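Acetylornithine aminotransferase (Aquifex aeolicus, PDB 2EH6) catalyses the pyridoxal-phosphate-dependent transfer of an amino group between N(2)-acetyl-L-ornithine and 2-oxoglutarate, a step of arginine biosynthesis. Local coordinates at the interface of chains A and B. Numbering follows the deposited sequence. Chains: chain A/B, Acetylornithine aminotransferase.

Contact 1: the interface of chains A and B. Residues chain A 45, 50-51, 54; chain B 54, 57-58.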
loop_
_atom_site.group_PDB
_atom_site.type_symbol
_atom_site.label_atom_id
_atom_site.label_comp_id
_atom_site.label_asym_id
_atom_site.label_seq_id
_atom_site.Cartn_x
_atom_site.Cartn_y
_atom_site.Cartn_z
ATOM N N ALA A 45 0.454 5.369 21.936
ATOM C CA ALA A 45 0.671 4.493 23.075
ATOM C C ALA A 45 -0.626 4.113 23.780
ATOM O O ALA A 45 -0.655 3.952 25.002
ATOM C CB ALA A 45 1.630 5.160 24.071
ATOM N N THR A 50 -1.393 -1.023 22.166
ATOM C CA THR A 50 -0.006 -1.411 22.394
ATOM C C THR A 50 0.153 -2.852 22.859
ATOM O O THR A 50 0.988 -3.590 22.337
ATOM C CB THR A 50 0.656 -0.500 23.451
ATOM O OG1 THR A 50 0.745 0.831 22.937
ATOM C CG2 THR A 50 2.043 -0.998 23.792
ATOM N N GLU A 51 -0.635 -3.249 23.852
ATOM C CA GLU A 51 -0.530 -4.605 24.373
ATOM C C GLU A 51 -0.905 -5.651 23.327
ATOM O O GLU A 51 -0.272 -6.695 23.241
ATOM C CB GLU A 51 -1.393 -4.759 25.631
ATOM C CG GLU A 51 -1.007 -3.784 26.754
ATOM C CD GLU A 51 0.502 -3.724 27.010
ATOM O OE1 GLU A 51 1.115 -4.779 27.297
ATOM O OE2 GLU A 51 1.079 -2.613 26.929
ATOM N N LYS A 54 2.043 -5.813 20.667
ATOM C CA LYS A 54 3.222 -6.467 21.215
ATOM C C LYS A 54 3.006 -7.972 21.269
ATOM O O LYS A 54 3.909 -8.749 20.965
ATOM C CB LYS A 54 3.531 -5.917 22.613
ATOM C CG LYS A 54 4.130 -4.521 22.580
ATOM C CD LYS A 54 4.140 -3.869 23.952
ATOM C CE LYS A 54 4.953 -4.661 24.948
ATOM N NZ LYS A 54 4.982 -3.976 26.265
ATOM N N LYS B 54 8.481 -4.552 19.238
ATOM C CA LYS B 54 7.757 -4.378 20.497
ATOM C C LYS B 54 8.087 -3.001 21.077
ATOM O O LYS B 54 7.209 -2.289 21.572
ATOM C CB LYS B 54 8.136 -5.475 21.498
ATOM C CG LYS B 54 7.799 -6.882 21.017
ATOM C CD LYS B 54 8.167 -7.953 22.037
ATOM C CE LYS B 54 7.260 -7.903 23.250
ATOM N NZ LYS B 54 7.520 -9.041 24.185
ATOM N N VAL B 57 6.414 -0.135 18.851
ATOM C CA VAL B 57 4.967 -0.082 19.005
ATOM C C VAL B 57 4.541 0.776 20.197
ATOM O O VAL B 57 3.587 1.554 20.121
ATOM C CB VAL B 57 4.403 -1.515 19.149
ATOM C CG1 VAL B 57 3.051 -1.494 19.839
ATOM C CG2 VAL B 57 4.286 -2.149 17.763
ATOM N N GLU B 58 5.275 0.647 21.291
ATOM C CA GLU B 58 4.970 1.384 22.508
ATOM C C GLU B 58 5.406 2.844 22.415
ATOM O O GLU B 58 4.919 3.698 23.158
ATOM C CB GLU B 58 5.678 0.695 23.676
ATOM C CG GLU B 58 4.905 0.667 24.979
ATOM C CD GLU B 58 5.326 -0.504 25.858
ATOM O OE1 GLU B 58 6.540 -0.633 26.139
ATOM O OE2 GLU B 58 4.446 -1.298 26.263
HETATM O O HOH W 1 0.692 1.256 20.113
#
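A:Lys54 and B:Glu58 meet tip to tip in a salt bridge between helices 47-59 of the two subunits. The ammonium NZ of A:Lys54 donates to the carboxylate oxygen OE2 of B:Glu58 at 2.7 Å. It comes from above the carboxylate plane, 35° out of it. The lysine chain bends at its third torsion (chi3 60°), which brings NZ round to the glutamate. Its CD also lies alongside the acid, 3.5 Å from OE2 of B:Glu58, and the two side chains cross at a slant.

The tight part is where A:Thr50 meets B:Glu58. The methyl CG2 of A:Thr50 stands anti to the backbone N. It touches the chain of B:Glu58 at CG, 3.5 Å away, and the two side chains cross at about a right angle. Here the aliphatic stem of the glutamate packs while its end pairs with the lysine. B:Val57 adds a lighter contact, with CG1 4.0 Å from CA of A:Thr50.

The hydroxyl side of A:Thr50 is looser. OG1 and the carbonyl O of B:Val57 are 4.1 Å apart, and a water bound to both bridges them. A:Ala45 touches the backbone of B:Glu58 through CB. The side chain of B:Lys54 reaches chain A weakly, while its backbone O lies 3.9 Å from CG of A:Lys54. Its amine NZ lies 6.0 Å from NZ of A:Lys54, so the like charges may repel weakly. OE2 of A:Glu51 lies 3.7 Å from OE2 of B:Glu58. A:Lys54 may offset this pairing of acids.

An alanine in place of A:Lys54 would probably leave the B:Glu58 carboxylate without its positive mate, facing A:Glu51, and open a gap beside that carboxylate.

The site joins the two copies of helix 47-59 and contributes to the homodimer through a salt bridge, aliphatic packing and a bridging water.

Contact 2: the interface of chains A and B. Residues chain A 93-94, 96-97, 100, 131; chain B 93-94, 96-97, 131.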
loop_
_atom_site.group_PDB
_atom_site.type_symbol
_atom_site.label_atom_id
_atom_site.label_comp_id
_atom_site.label_asym_id
_atom_site.label_seq_id
_atom_site.Cartn_x
_atom_site.Cartn_y
_atom_site.Cartn_z
ATOM N N ASN A 93 -3.455 -2.170 1.892
ATOM C CA ASN A 93 -2.503 -1.591 2.845
ATOM C C ASN A 93 -2.575 -0.089 2.969
ATOM O O ASN A 93 -1.894 0.495 3.810
ATOM C CB ASN A 93 -1.079 -1.965 2.443
ATOM C CG ASN A 93 -0.877 -3.450 2.372
ATOM O OD1 ASN A 93 -0.730 -4.116 3.397
ATOM N ND2 ASN A 93 -0.889 -3.991 1.154
ATOM N N SER A 94 -3.396 0.538 2.140
ATOM C CA SER A 94 -3.495 1.987 2.155
ATOM C C SER A 94 -4.811 2.438 1.580
ATOM O O SER A 94 -5.565 1.639 1.021
ATOM C CB SER A 94 -2.376 2.589 1.307
ATOM O OG SER A 94 -2.495 2.151 -0.046
ATOM N N THR A 96 -5.083 4.548 -0.956
ATOM C CA THR A 96 -4.999 4.534 -2.415
ATOM C C THR A 96 -5.190 3.121 -2.967
ATOM O O THR A 96 -5.863 2.945 -3.982
ATOM C CB THR A 96 -3.659 5.136 -2.935
ATOM O OG1 THR A 96 -3.770 5.398 -4.345
ATOM C CG2 THR A 96 -2.499 4.182 -2.685
ATOM N N GLU A 97 -4.625 2.112 -2.308
ATOM C CA GLU A 97 -4.808 0.740 -2.780
ATOM C C GLU A 97 -6.281 0.358 -2.674
ATOM O O GLU A 97 -6.787 -0.439 -3.468
ATOM C CB GLU A 97 -3.993 -0.261 -1.959
ATOM C CG GLU A 97 -2.488 -0.184 -2.153
ATOM C CD GLU A 97 -1.792 -1.431 -1.655
ATOM O OE1 GLU A 97 -2.342 -2.114 -0.762
ATOM O OE2 GLU A 97 -0.691 -1.733 -2.150
ATOM N N GLU A 100 -8.249 1.923 -5.498
ATOM C CA GLU A 100 -7.885 1.172 -6.695
ATOM C C GLU A 100 -8.713 -0.116 -6.777
ATOM O O GLU A 100 -9.213 -0.479 -7.850
ATOM C CB GLU A 100 -6.394 0.815 -6.675
ATOM C CG GLU A 100 -5.435 1.997 -6.802
ATOM C CD GLU A 100 -5.068 2.322 -8.245
ATOM O OE1 GLU A 100 -5.471 1.574 -9.160
ATOM O OE2 GLU A 100 -4.356 3.324 -8.465
ATOM N N THR A 131 -1.689 6.594 -6.655
ATOM C CA THR A 131 -1.393 5.549 -7.634
ATOM C C THR A 131 -2.297 5.852 -8.838
ATOM O O THR A 131 -3.317 6.519 -8.685
ATOM C CB THR A 131 -1.643 4.131 -7.062
ATOM O OG1 THR A 131 -2.946 4.061 -6.470
ATOM C CG2 THR A 131 -0.596 3.803 -6.005
ATOM N N ASN B 93 4.198 1.519 0.746
ATOM C CA ASN B 93 3.699 0.475 1.632
ATOM C C ASN B 93 3.645 -0.921 1.054
ATOM O O ASN B 93 3.342 -1.875 1.770
ATOM C CB ASN B 93 2.299 0.856 2.106
ATOM C CG ASN B 93 2.286 2.171 2.824
ATOM O OD1 ASN B 93 2.763 2.271 3.956
ATOM N ND2 ASN B 93 1.760 3.203 2.167
ATOM N N SER B 94 3.942 -1.047 -0.234
ATOM C CA SER B 94 3.870 -2.340 -0.890
ATOM C C SER B 94 4.628 -2.306 -2.202
ATOM O O SER B 94 5.024 -1.242 -2.678
ATOM C CB SER B 94 2.412 -2.659 -1.203
ATOM O OG SER B 94 1.921 -1.666 -2.095
ATOM N N THR B 96 3.416 -3.050 -5.241
ATOM C CA THR B 96 2.639 -2.374 -6.268
ATOM C C THR B 96 2.732 -0.856 -6.126
ATOM O O THR B 96 2.889 -0.153 -7.122
ATOM C CB THR B 96 1.153 -2.848 -6.279
ATOM O OG1 THR B 96 0.543 -2.448 -7.513
ATOM C CG2 THR B 96 0.362 -2.263 -5.108
ATOM N N GLU B 97 2.660 -0.335 -4.902
ATOM C CA GLU B 97 2.774 1.115 -4.728
ATOM C C GLU B 97 4.164 1.592 -5.159
ATOM O O GLU B 97 4.328 2.726 -5.620
ATOM C CB GLU B 97 2.549 1.532 -3.270
ATOM C CG GLU B 97 1.106 1.513 -2.792
ATOM C CD GLU B 97 0.931 2.254 -1.470
ATOM O OE1 GLU B 97 1.942 2.454 -0.762
ATOM O OE2 GLU B 97 -0.210 2.628 -1.130
ATOM N N THR B 131 -2.484 -2.627 -8.802
ATOM C CA THR B 131 -3.069 -1.297 -8.943
ATOM C C THR B 131 -2.885 -0.910 -10.414
ATOM O O THR B 131 -1.990 -1.429 -11.079
ATOM C CB THR B 131 -2.400 -0.275 -7.983
ATOM O OG1 THR B 131 -0.974 -0.383 -8.065
ATOM C CG2 THR B 131 -2.845 -0.553 -6.542
#
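The side chains of A:Ser94 and B:Glu97 are brought together by two different torsions. OG of A:Ser94 sits between its backbone N and carbonyl carbon (chi1 61°). CG of B:Glu97 lies anti to the carbonyl carbon (chi1 -75°), and the chain then runs extended to A:Ser94 of the partner. The serine hydroxyl OG donates to the carboxylate OE2 of B:Glu97 at 2.6 Å, nearly in line with the C-O bond. The twin bond joins B:Ser94 to A:Glu97.

Each glutamate is also held from its own subunit. OE1 of A:Glu97 accepts from the backbone N of A:Asn93 at 2.9 Å and from the side-chain amide ND2 of A:Asn93. Both donors come from the same face of the carboxylate plane, the first on the anti side and the second on the syn side. The backbone N of A:Glu97 in turn donates to OG of A:Ser94, at the start of helix 95-112. The serine thus ties this helix end to the partner's acid. These bonds grip both oxygens of each carboxylate and limit its rotation.

The two glutamates cross at about a right angle, with carboxylate planes 78° apart. CG of A:Glu97 and CG of B:Glu97 touch at 4.0 Å. OE2 of A:Glu97 and OE2 of B:Glu97 stay 4.5 Å apart. The like charges may be eased by the surrounding donors and the nearby helix starts.

To one side, the methyl CG2 of B:Thr131 packs on the bent chain of A:Glu100, 3.6 Å from CG. Within chain A, OG1 of A:Thr131 donates to OE2 of A:Glu100 at 2.6 Å and is hydrogen-bonded to OG1 of A:Thr96.

A:Ser94 and A:Thr96, and their twins in chain B, also line the pyridoxal phosphate pocket. The site joins the two subunits at the dimer axis and probably steadies the loop and helix start that hold the cofactor.

Contact 1 and contact 2 belong to the same two-fold interface, and the centres of their C-alpha atoms are about 25 Å apart. They share no residues. Contact 1 is built mainly from helix 47-59 of both chains, whereas contact 2 uses the start of helix 95-112, the loop residues just before it, and A:Thr131 and B:Thr131 from a separate loop. Both lie close to the two-fold axis; contact 1 has its twin beside it, across the axis, whereas contact 2 largely contains its own. Together they fasten the subunits at separate points. Contact 2 adds a tie to the cofactor pocket, so dimer assembly and active-site shape are probably linked.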